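Local coordinates for cysteine desulfurase (Thermococcus onnurineus, PDB 5B89), which probably uses pyridoxal 5'-phosphate to take sulfur from L-cysteine, passing it to a sulfur carrier and releasing L-alanine, at residues Y82-R86 and F97-F102; A186-E192 and K342-S348; A211-H217 and F232-P238. The contacts are given in a common frame with arbitrary orientation. Numbering follows the deposited sequence.

Contact 1 (Y82-R86 and F97-F102); sequences YEESR and FEEIVF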
loop_
_atom_site.group_PDB
_atom_site.type_symbol
_atom_site.label_atom_id
_atom_site.label_comp_id
_atom_site.label_asym_id
_atom_site.label_seq_id
_atom_site.Cartn_x
_atom_site.Cartn_y
_atom_site.Cartn_z
ATOM N N TYR B 82 15.412 4.620 -1.281
ATOM C CA TYR B 82 14.530 3.530 -0.856
ATOM C C TYR B 82 15.299 2.513 0.023
ATOM O O TYR B 82 14.828 2.144 1.084
ATOM C CB TYR B 82 13.896 2.836 -2.090
ATOM C CG TYR B 82 12.933 1.713 -1.800
ATOM C CD1 TYR B 82 11.780 1.968 -1.044
ATOM C CD2 TYR B 82 13.121 0.440 -2.222
ATOM C CE1 TYR B 82 10.900 0.991 -0.808
ATOM C CE2 TYR B 82 12.192 -0.560 -1.931
ATOM C CZ TYR B 82 11.121 -0.249 -1.173
ATOM O OH TYR B 82 10.156 -1.230 -0.857
ATOM N N GLU B 83 16.479 2.112 -0.420
ATOM C CA GLU B 83 17.375 1.238 0.398
ATOM C C GLU B 83 17.732 1.953 1.663
ATOM O O GLU B 83 17.736 1.275 2.757
ATOM C CB GLU B 83 18.607 0.912 -0.423
ATOM C CG GLU B 83 18.388 0.016 -1.591
ATOM C CD GLU B 83 19.667 -0.168 -2.436
ATOM O OE1 GLU B 83 20.669 0.615 -2.287
ATOM O OE2 GLU B 83 19.591 -1.015 -3.328
ATOM N N GLU B 84 18.111 3.215 1.655
ATOM C CA GLU B 84 18.389 3.976 2.915
ATOM C C GLU B 84 17.197 3.857 3.907
ATOM O O GLU B 84 17.374 3.706 5.128
ATOM C CB GLU B 84 18.790 5.384 2.657
ATOM C CG GLU B 84 19.019 6.256 3.835
ATOM C CD GLU B 84 19.020 7.766 3.522
ATOM O OE1 GLU B 84 18.010 8.448 3.232
ATOM O OE2 GLU B 84 20.137 8.379 3.670
ATOM N N SER B 85 15.976 4.012 3.386
ATOM C CA SER B 85 14.788 4.040 4.205
ATOM C C SER B 85 14.611 2.634 4.793
ATOM O O SER B 85 14.267 2.593 5.972
ATOM C CB SER B 85 13.595 4.383 3.251
ATOM O OG SER B 85 13.720 5.701 2.748
ATOM N N ARG B 86 14.835 1.566 4.077
ATOM C CA ARG B 86 14.721 0.265 4.648
ATOM C C ARG B 86 15.767 0.084 5.769
ATOM O O ARG B 86 15.478 -0.497 6.759
ATOM C CB ARG B 86 14.955 -0.824 3.622
ATOM C CG ARG B 86 14.497 -2.203 4.056
ATOM C CD ARG B 86 14.947 -3.314 3.137
ATOM N NE ARG B 86 14.549 -3.130 1.755
ATOM C CZ ARG B 86 13.350 -3.371 1.282
ATOM N NH1 ARG B 86 12.358 -3.802 2.026
ATOM N NH2 ARG B 86 13.145 -3.136 0.008
ATOM N N PHE B 97 18.695 -5.417 7.599
ATOM C CA PHE B 97 18.082 -4.881 6.334
ATOM C C PHE B 97 17.193 -5.867 5.691
ATOM O O PHE B 97 16.028 -5.514 5.317
ATOM C CB PHE B 97 19.276 -4.579 5.402
ATOM C CG PHE B 97 18.865 -3.984 4.053
ATOM C CD1 PHE B 97 18.703 -2.622 3.926
ATOM C CD2 PHE B 97 18.701 -4.782 2.951
ATOM C CE1 PHE B 97 18.375 -2.102 2.660
ATOM C CE2 PHE B 97 18.321 -4.239 1.710
ATOM C CZ PHE B 97 18.207 -2.911 1.616
ATOM N N GLU B 98 17.606 -7.098 5.448
ATOM C CA GLU B 98 16.855 -8.027 4.687
ATOM C C GLU B 98 15.572 -8.613 5.319
ATOM O O GLU B 98 14.828 -9.292 4.672
ATOM C CB GLU B 98 17.729 -9.191 4.221
ATOM C CG GLU B 98 18.393 -9.968 5.286
ATOM C CD GLU B 98 19.800 -9.427 5.541
ATOM O OE1 GLU B 98 20.143 -8.207 5.574
ATOM O OE2 GLU B 98 20.575 -10.426 5.898
ATOM N N GLU B 99 15.457 -8.301 6.608
ATOM C CA GLU B 99 14.304 -8.797 7.361
ATOM C C GLU B 99 13.109 -7.806 7.319
ATOM O O GLU B 99 12.072 -8.125 7.936
ATOM C CB GLU B 99 14.669 -9.025 8.821
ATOM C CG GLU B 99 15.692 -10.167 9.004
ATOM C CD GLU B 99 16.310 -10.285 10.409
ATOM O OE1 GLU B 99 16.406 -11.518 10.889
ATOM O OE2 GLU B 99 16.604 -9.256 11.047
ATOM N N ILE B 100 13.299 -6.661 6.670
ATOM C CA ILE B 100 12.234 -5.621 6.579
ATOM C C ILE B 100 11.496 -5.672 5.270
ATOM O O ILE B 100 12.168 -5.575 4.216
ATOM C CB ILE B 100 12.781 -4.242 6.826
ATOM C CG1 ILE B 100 13.484 -4.087 8.208
ATOM C CG2 ILE B 100 11.756 -3.159 6.580
ATOM C CD1 ILE B 100 12.524 -4.377 9.318
ATOM N N VAL B 101 10.174 -5.873 5.321
ATOM C CA VAL B 101 9.312 -5.856 4.116
ATOM C C VAL B 101 8.361 -4.669 4.274
ATOM O O VAL B 101 7.726 -4.478 5.314
ATOM C CB VAL B 101 8.538 -7.140 4.005
ATOM C CG1 VAL B 101 7.479 -7.208 2.880
ATOM C CG2 VAL B 101 9.486 -8.374 3.840
ATOM N N PHE B 102 8.182 -3.878 3.215
ATOM C CA PHE B 102 7.192 -2.835 3.218
ATOM C C PHE B 102 5.869 -3.342 2.699
ATOM O O PHE B 102 5.748 -4.034 1.692
ATOM C CB PHE B 102 7.674 -1.630 2.409
ATOM C CG PHE B 102 8.819 -0.895 3.035
ATOM C CD1 PHE B 102 8.616 -0.261 4.249
ATOM C CD2 PHE B 102 10.074 -0.776 2.439
ATOM C CE1 PHE B 102 9.641 0.430 4.871
ATOM C CE2 PHE B 102 11.076 -0.044 3.057
ATOM C CZ PHE B 102 10.871 0.601 4.224
#
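How a long arginine side chain can tie a helix to the edge of a beta-sheet is well illustrated where helix 73-93 leads through a short 3-10 turn into strand 100-103, an outermost strand, within this chain, of the seven-stranded mixed sheet of the PLP-dependent aminotransferase fold. The axes of helix 82-86 and strand 100-102 come within 10.3 Å at 122°, and side chains fill the gap. Arg86 dominates. With chi1 and chi2 both t, its aliphatic part runs straight out from the helix, and CD settles over the face of Phe97, a CH-pi contact with 3.6 Å from Arg86 CD to the ring centroid. An m turn at chi3 then carries the guanidinium along the strand, where one of its faces lies against Phe102 CE2. Phe97 also uses the t rotamer, which swings its ring back toward the helix and brings its edge to the backbone of Glu83, Phe97 CE1 lying 3.4 Å from Glu83 O. Phe102, in the m rotamer, points at the helix, and its edge meets Tyr82, whose t rotamer lays the phenol obliquely beside it, the ring planes at 44°. Glu285 is hydrogen-bonded to the Tyr82 hydroxyl, forms a salt bridge with Arg86 and accepts a hydrogen bond from Phe102 N, so a single carboxylate joins helix and strand. Helix 291-307 packs on Tyr82, Ser85 and Phe102 and helps to bury the junction. The direct polar link between the two segments is the hydrogen bond from Arg86 NH1 to Ile100 O, 2.8 Å long.

Contact 2 (A186-E192 and K342-S348); sequences ALGVIHE and KHAGVVS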
loop_
_atom_site.group_PDB
_atom_site.type_symbol
_atom_site.label_atom_id
_atom_site.label_comp_id
_atom_site.label_asym_id
_atom_site.label_seq_id
_atom_site.Cartn_x
_atom_site.Cartn_y
_atom_site.Cartn_z
ATOM N N ALA B 186 -7.605 0.141 22.431
ATOM C CA ALA B 186 -8.837 0.518 23.107
ATOM C C ALA B 186 -8.616 0.764 24.552
ATOM O O ALA B 186 -9.232 1.709 25.107
ATOM C CB ALA B 186 -9.878 -0.593 22.952
ATOM N N LEU B 187 -7.870 -0.097 25.240
ATOM C CA LEU B 187 -7.561 0.038 26.617
ATOM C C LEU B 187 -6.287 0.721 27.031
ATOM O O LEU B 187 -6.169 1.259 28.132
ATOM C CB LEU B 187 -7.486 -1.355 27.325
ATOM C CG LEU B 187 -8.755 -2.155 27.189
ATOM C CD1 LEU B 187 -8.548 -3.601 27.642
ATOM C CD2 LEU B 187 -9.817 -1.527 28.113
ATOM N N GLY B 188 -5.290 0.790 26.135
ATOM C CA GLY B 188 -3.998 1.322 26.477
ATOM C C GLY B 188 -3.077 0.477 27.335
ATOM O O GLY B 188 -1.992 0.872 27.671
ATOM N N VAL B 189 -3.498 -0.753 27.566
ATOM C CA VAL B 189 -2.601 -1.657 28.266
ATOM C C VAL B 189 -1.300 -1.956 27.488
ATOM O O VAL B 189 -1.421 -2.220 26.256
ATOM C CB VAL B 189 -3.277 -3.007 28.685
ATOM C CG1 VAL B 189 -3.997 -3.704 27.575
ATOM C CG2 VAL B 189 -2.310 -3.865 29.453
ATOM N N ILE B 190 -0.195 -1.888 28.182
ATOM C CA ILE B 190 1.101 -2.355 27.657
ATOM C C ILE B 190 1.294 -3.755 28.133
ATOM O O ILE B 190 1.574 -3.928 29.306
ATOM C CB ILE B 190 2.279 -1.446 28.047
ATOM C CG1 ILE B 190 1.975 0.093 27.733
ATOM C CG2 ILE B 190 3.576 -1.889 27.314
ATOM C CD1 ILE B 190 2.974 0.999 28.298
ATOM N N HIS B 191 1.233 -4.738 27.266
ATOM C CA HIS B 191 1.483 -6.104 27.697
ATOM C C HIS B 191 2.949 -6.418 27.914
ATOM O O HIS B 191 3.801 -5.750 27.439
ATOM C CB HIS B 191 0.903 -7.053 26.677
ATOM C CG HIS B 191 -0.582 -6.998 26.588
ATOM N ND1 HIS B 191 -1.261 -6.790 25.415
ATOM C CD2 HIS B 191 -1.518 -7.083 27.544
ATOM C CE1 HIS B 191 -2.550 -6.787 25.648
ATOM N NE2 HIS B 191 -2.726 -6.965 26.933
ATOM N N GLU B 192 3.194 -7.461 28.701
ATOM C CA GLU B 192 4.537 -7.918 29.008
ATOM C C GLU B 192 5.052 -8.734 27.854
ATOM O O GLU B 192 5.269 -9.886 27.961
ATOM C CB GLU B 192 4.524 -8.731 30.305
ATOM C CG GLU B 192 3.844 -7.967 31.436
ATOM C CD GLU B 192 2.303 -8.161 31.534
ATOM O OE1 GLU B 192 1.600 -8.548 30.583
ATOM O OE2 GLU B 192 1.802 -7.873 32.625
ATOM N N LYS B 342 2.095 0.569 33.186
ATOM C CA LYS B 342 1.586 -0.380 32.202
ATOM C C LYS B 342 0.461 0.246 31.310
ATOM O O LYS B 342 -0.347 -0.482 30.697
ATOM C CB LYS B 342 0.909 -1.639 32.974
ATOM C CG LYS B 342 1.830 -2.684 33.566
ATOM C CD LYS B 342 0.974 -3.951 33.680
ATOM C CE LYS B 342 0.421 -4.560 32.344
ATOM N NZ LYS B 342 -0.290 -5.867 32.517
ATOM N N HIS B 343 0.347 1.593 31.284
ATOM C CA HIS B 343 -0.707 2.269 30.560
ATOM C C HIS B 343 -0.061 3.241 29.561
ATOM O O HIS B 343 0.666 4.178 29.923
ATOM C CB HIS B 343 -1.561 3.093 31.568
ATOM C CG HIS B 343 -2.950 3.365 31.126
ATOM N ND1 HIS B 343 -3.327 4.007 29.933
ATOM C CD2 HIS B 343 -4.142 3.029 31.704
ATOM C CE1 HIS B 343 -4.657 4.069 29.842
ATOM N NE2 HIS B 343 -5.152 3.446 30.888
ATOM N N ALA B 344 -0.342 2.998 28.302
ATOM C CA ALA B 344 0.199 3.810 27.254
ATOM C C ALA B 344 -0.561 5.110 27.110
ATOM O O ALA B 344 -1.380 5.392 27.889
ATOM C CB ALA B 344 0.193 3.035 25.966
ATOM N N GLY B 345 -0.231 5.888 26.098
ATOM C CA GLY B 345 -0.850 7.183 25.895
ATOM C C GLY B 345 -2.214 7.163 25.295
ATOM O O GLY B 345 -2.458 7.778 24.321
ATOM N N VAL B 346 -3.074 6.393 25.907
ATOM C CA VAL B 346 -4.418 6.152 25.487
ATOM C C VAL B 346 -5.327 6.139 26.707
ATOM O O VAL B 346 -5.058 5.389 27.594
ATOM C CB VAL B 346 -4.546 4.756 24.841
ATOM C CG1 VAL B 346 -5.958 4.488 24.386
ATOM C CG2 VAL B 346 -3.579 4.622 23.661
ATOM N N VAL B 347 -6.364 6.979 26.726
ATOM C CA VAL B 347 -7.346 6.948 27.841
ATOM C C VAL B 347 -8.711 6.833 27.242
ATOM O O VAL B 347 -9.250 7.798 26.610
ATOM C CB VAL B 347 -7.206 8.237 28.661
ATOM C CG1 VAL B 347 -8.249 8.148 29.789
ATOM C CG2 VAL B 347 -5.816 8.390 29.236
ATOM N N SER B 348 -9.358 5.678 27.386
ATOM C CA SER B 348 -10.721 5.430 27.050
ATOM C C SER B 348 -11.543 5.664 28.304
ATOM O O SER B 348 -11.134 5.346 29.427
ATOM C CB SER B 348 -10.978 3.924 26.607
ATOM O OG SER B 348 -10.709 3.771 25.221
HETATM O O HOH W 1 -7.584 3.743 28.768
#
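A lone beta bridge, Val189 with His343, joins the loop 186-192 to the loop residues just ahead of strand 346-349, their CA atoms 4.9 Å apart. Two nearly straight backbone bonds make it: Ala344 N to Gly188 O at 2.8 Å and Ile190 N to Lys342 O at 2.9 Å. Gly188 has a positive phi of 74°, and a CB there would clash with Val346 O, so lacking a side chain permits the close approach. Beyond the bridge, Gly345 centres an inverse gamma turn that leads into strand 346-349, and Ser348 OG donates a 2.5 Å hydrogen bond to Ala186 O. A water spans the same end, 2.9 Å from Leu187 O and accepting a hydrogen bond from Ser348 N. At the other end, Lys342 NZ and Glu192 OE2, 2.9 Å apart, form a salt bridge just before helix 193-203. Backbone bonds in the middle, with side-chain bonds beyond them, thus pin the loop that carries Asn185 of the alanine pocket to the four-stranded sheet, whose Arg391 also binds the alanine.

Contact 3 (A211-H217 and F232-P238); sequences AAQSAGH and FSGHKGP. With PLP (pyridoxal-5'-phosphate), chain G; ALA (alanine), chain H.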
loop_
_atom_site.group_PDB
_atom_site.type_symbol
_atom_site.label_atom_id
_atom_site.label_comp_id
_atom_site.label_asym_id
_atom_site.label_seq_id
_atom_site.Cartn_x
_atom_site.Cartn_y
_atom_site.Cartn_z
ATOM N N ALA B 211 2.740 -4.377 16.726
ATOM C CA ALA B 211 3.352 -3.212 17.320
ATOM C C ALA B 211 2.705 -1.920 16.744
ATOM O O ALA B 211 3.354 -0.857 16.845
ATOM C CB ALA B 211 4.842 -3.251 17.165
ATOM N N ALA B 212 1.513 -1.998 16.256
ATOM C CA ALA B 212 0.927 -0.811 15.588
ATOM C C ALA B 212 0.792 0.300 16.594
ATOM O O ALA B 212 0.907 1.458 16.175
ATOM C CB ALA B 212 -0.384 -1.154 14.974
ATOM N N GLN B 213 0.513 0.035 17.851
ATOM C CA GLN B 213 0.326 1.121 18.836
ATOM C C GLN B 213 1.501 1.405 19.676
ATOM O O GLN B 213 1.519 2.428 20.429
ATOM C CB GLN B 213 -0.850 0.862 19.698
ATOM C CG GLN B 213 -2.083 0.995 19.011
ATOM C CD GLN B 213 -2.270 2.386 18.315
ATOM O OE1 GLN B 213 -1.682 3.505 18.664
ATOM N NE2 GLN B 213 -3.108 2.313 17.280
ATOM N N SER B 214 2.531 0.602 19.594
ATOM C CA SER B 214 3.749 0.835 20.288
ATOM C C SER B 214 4.860 1.595 19.476
ATOM O O SER B 214 5.605 2.429 20.016
ATOM C CB SER B 214 4.373 -0.400 20.846
ATOM O OG SER B 214 4.570 -1.378 19.866
ATOM N N ALA B 215 4.999 1.293 18.178
ATOM C CA ALA B 215 6.051 1.881 17.410
ATOM C C ALA B 215 5.974 3.423 17.427
ATOM O O ALA B 215 4.865 3.999 17.175
ATOM C CB ALA B 215 5.960 1.387 15.996
ATOM N N GLY B 216 7.107 4.053 17.706
ATOM C CA GLY B 216 7.123 5.522 17.821
ATOM C C GLY B 216 6.697 6.104 19.124
ATOM O O GLY B 216 6.833 7.352 19.337
ATOM N N HIS B 217 6.130 5.306 20.019
ATOM C CA HIS B 217 5.678 5.774 21.331
ATOM C C HIS B 217 6.536 5.202 22.442
ATOM O O HIS B 217 6.482 5.749 23.579
ATOM C CB HIS B 217 4.241 5.351 21.588
ATOM C CG HIS B 217 3.241 6.021 20.701
ATOM N ND1 HIS B 217 2.844 7.347 20.878
ATOM C CD2 HIS B 217 2.498 5.548 19.715
ATOM C CE1 HIS B 217 1.951 7.634 19.978
ATOM N NE2 HIS B 217 1.729 6.574 19.249
ATOM N N PHE B 232 4.070 -3.025 12.084
ATOM C CA PHE B 232 3.659 -1.691 12.507
ATOM C C PHE B 232 3.265 -0.835 11.335
ATOM O O PHE B 232 3.466 -1.226 10.205
ATOM C CB PHE B 232 4.659 -1.036 13.404
ATOM C CG PHE B 232 5.934 -0.593 12.790
ATOM C CD1 PHE B 232 6.032 0.712 12.307
ATOM C CD2 PHE B 232 7.066 -1.384 12.749
ATOM C CE1 PHE B 232 7.180 1.213 11.836
ATOM C CE2 PHE B 232 8.236 -0.864 12.285
ATOM C CZ PHE B 232 8.300 0.451 11.779
ATOM N N SER B 233 2.623 0.306 11.641
ATOM C CA SER B 233 2.104 1.260 10.612
ATOM C C SER B 233 2.840 2.554 10.657
ATOM O O SER B 233 2.962 3.145 11.757
ATOM C CB SER B 233 0.610 1.594 10.821
ATOM O OG SER B 233 -0.190 0.376 10.590
ATOM N N GLY B 234 3.303 3.080 9.521
ATOM C CA GLY B 234 3.977 4.351 9.528
ATOM C C GLY B 234 3.188 5.536 9.936
ATOM O O GLY B 234 3.735 6.471 10.513
ATOM N N HIS B 235 1.887 5.498 9.719
ATOM C CA HIS B 235 1.030 6.662 9.982
ATOM C C HIS B 235 0.641 6.946 11.408
ATOM O O HIS B 235 0.060 7.917 11.714
ATOM C CB HIS B 235 -0.241 6.614 9.141
ATOM C CG HIS B 235 -1.206 5.549 9.542
ATOM N ND1 HIS B 235 -2.241 5.798 10.393
ATOM C CD2 HIS B 235 -1.289 4.243 9.227
ATOM C CE1 HIS B 235 -2.914 4.692 10.594
ATOM N NE2 HIS B 235 -2.365 3.730 9.890
ATOM N N LYS B 236 1.006 6.007 12.246
ATOM C CA LYS B 236 0.733 6.102 13.670
ATOM C C LYS B 236 1.895 6.733 14.433
ATOM O O LYS B 236 2.278 7.767 14.069
ATOM C CB LYS B 236 0.288 4.748 14.228
ATOM C CG LYS B 236 -1.116 4.345 13.713
ATOM C CD LYS B 236 -1.603 3.002 14.178
ATOM C CE LYS B 236 -3.000 2.656 13.640
ATOM N NZ LYS B 236 -3.579 1.769 14.657
ATOM N N GLY B 237 2.432 6.090 15.474
ATOM C CA GLY B 237 3.418 6.736 16.235
ATOM C C GLY B 237 4.657 7.224 15.518
ATOM O O GLY B 237 5.295 8.205 15.932
ATOM N N PRO B 238 5.114 6.542 14.438
ATOM C CA PRO B 238 6.340 6.978 13.756
ATOM C C PRO B 238 6.231 8.347 13.033
ATOM O O PRO B 238 7.242 8.769 12.460
ATOM C CB PRO B 238 6.621 5.867 12.704
ATOM C CG PRO B 238 6.038 4.662 13.341
ATOM C CD PRO B 238 4.785 5.159 14.025
HETATM N N1 PLP G . -3.408 -3.160 15.627
HETATM C C2 PLP G . -3.435 -2.187 16.580
HETATM C C2A PLP G . -3.098 -2.498 18.022
HETATM C C3 PLP G . -3.832 -0.905 16.160
HETATM O O3 PLP G . -3.871 0.101 17.068
HETATM C C4 PLP G . -4.101 -0.652 14.790
HETATM C C4A PLP G . -4.599 0.795 14.396
HETATM C C5 PLP G . -3.962 -1.720 13.867
HETATM C C6 PLP G . -3.632 -2.989 14.291
HETATM C C5A PLP G . -4.296 -1.460 12.402
HETATM O O4P PLP G . -3.306 -0.541 11.847
HETATM P P PLP G . -3.616 -0.150 10.380
HETATM O O1P PLP G . -2.580 0.819 10.068
HETATM O O2P PLP G . -5.012 0.477 10.412
HETATM O O3P PLP G . -3.621 -1.362 9.571
HETATM N N ALA H . -5.759 1.179 15.313
HETATM C CA ALA H . -6.503 2.508 15.058
HETATM C C ALA H . -7.777 2.804 15.886
HETATM O O ALA H . -7.895 2.151 16.950
HETATM C CB ALA H . -6.884 2.807 13.594
HETATM O OXT ALA H . -8.646 3.722 15.647
HETATM O O HOH W 2 2.173 3.720 17.023
HETATM O O HOH W 3 2.784 1.736 14.104
#
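This is a water-mediated contact between two loops at the heart of the active site, each leaving a strand end of the seven-stranded sheet. No direct hydrogen bond crosses it. One water donates to Ala212 O and Ala215 O and accepts from Gly237 N, while another donates to Ala212 O and accepts from Ser233 N. Glycines permit the tight approach: Gly237 CA lies 3.2 Å from Ala215 O, where any CB would clash, and Gly216 has a positive phi. Ala215 CB packs at 3.8 Å from Phe232 CD1. Lys236 extends past Ala212 O to its covalent bond, 1.4 Å between Lys236 NZ and PLP C4A; the alanine N is also within bonding distance of PLP C4A, consistent with a geminal-diamine-like intermediate. Ala212 CB lies 3.6 Å from PLP C2, Gln213 NE2 donates a very short hydrogen bond to PLP O3, whose position is less certain, and Ser233 OG and His235 NE2 donate to PLP O1P; Thr288 of the second subunit is also hydrogen-bonded to PLP. The loops leave the C-terminal ends of adjacent, parallel strands 206-210 and 229-233, with 245-249 flanking 229-233 on its other side, while His217 reaches Glu316 of helix 309-329.

In the fold
Active sites of this fold are assembled from loops far apart in sequence: here contact 3 forms the cofactor site, contact 2 adjoins it and contact 1 lies at the edge of the same sheet as contact 3. Contact 1 comes first along the chain; contact 2 then opens, and contact 3 lies wholly between its two segments. Contacts 1 and 3 reach the seven-stranded sheet at edge strand 100-103 and inner strand 229-233, with centres about 17 Å apart. Contact 2 joins the loop following strand 177-181 of that sheet to strand 346-349 of the four-stranded one, its centre about 14 Å from that of contact 3 and 29 Å from that of contact 1. Contacts 1 and 2 lie on opposite sides of the chain's centre, near which contact 3 holds the cofactor.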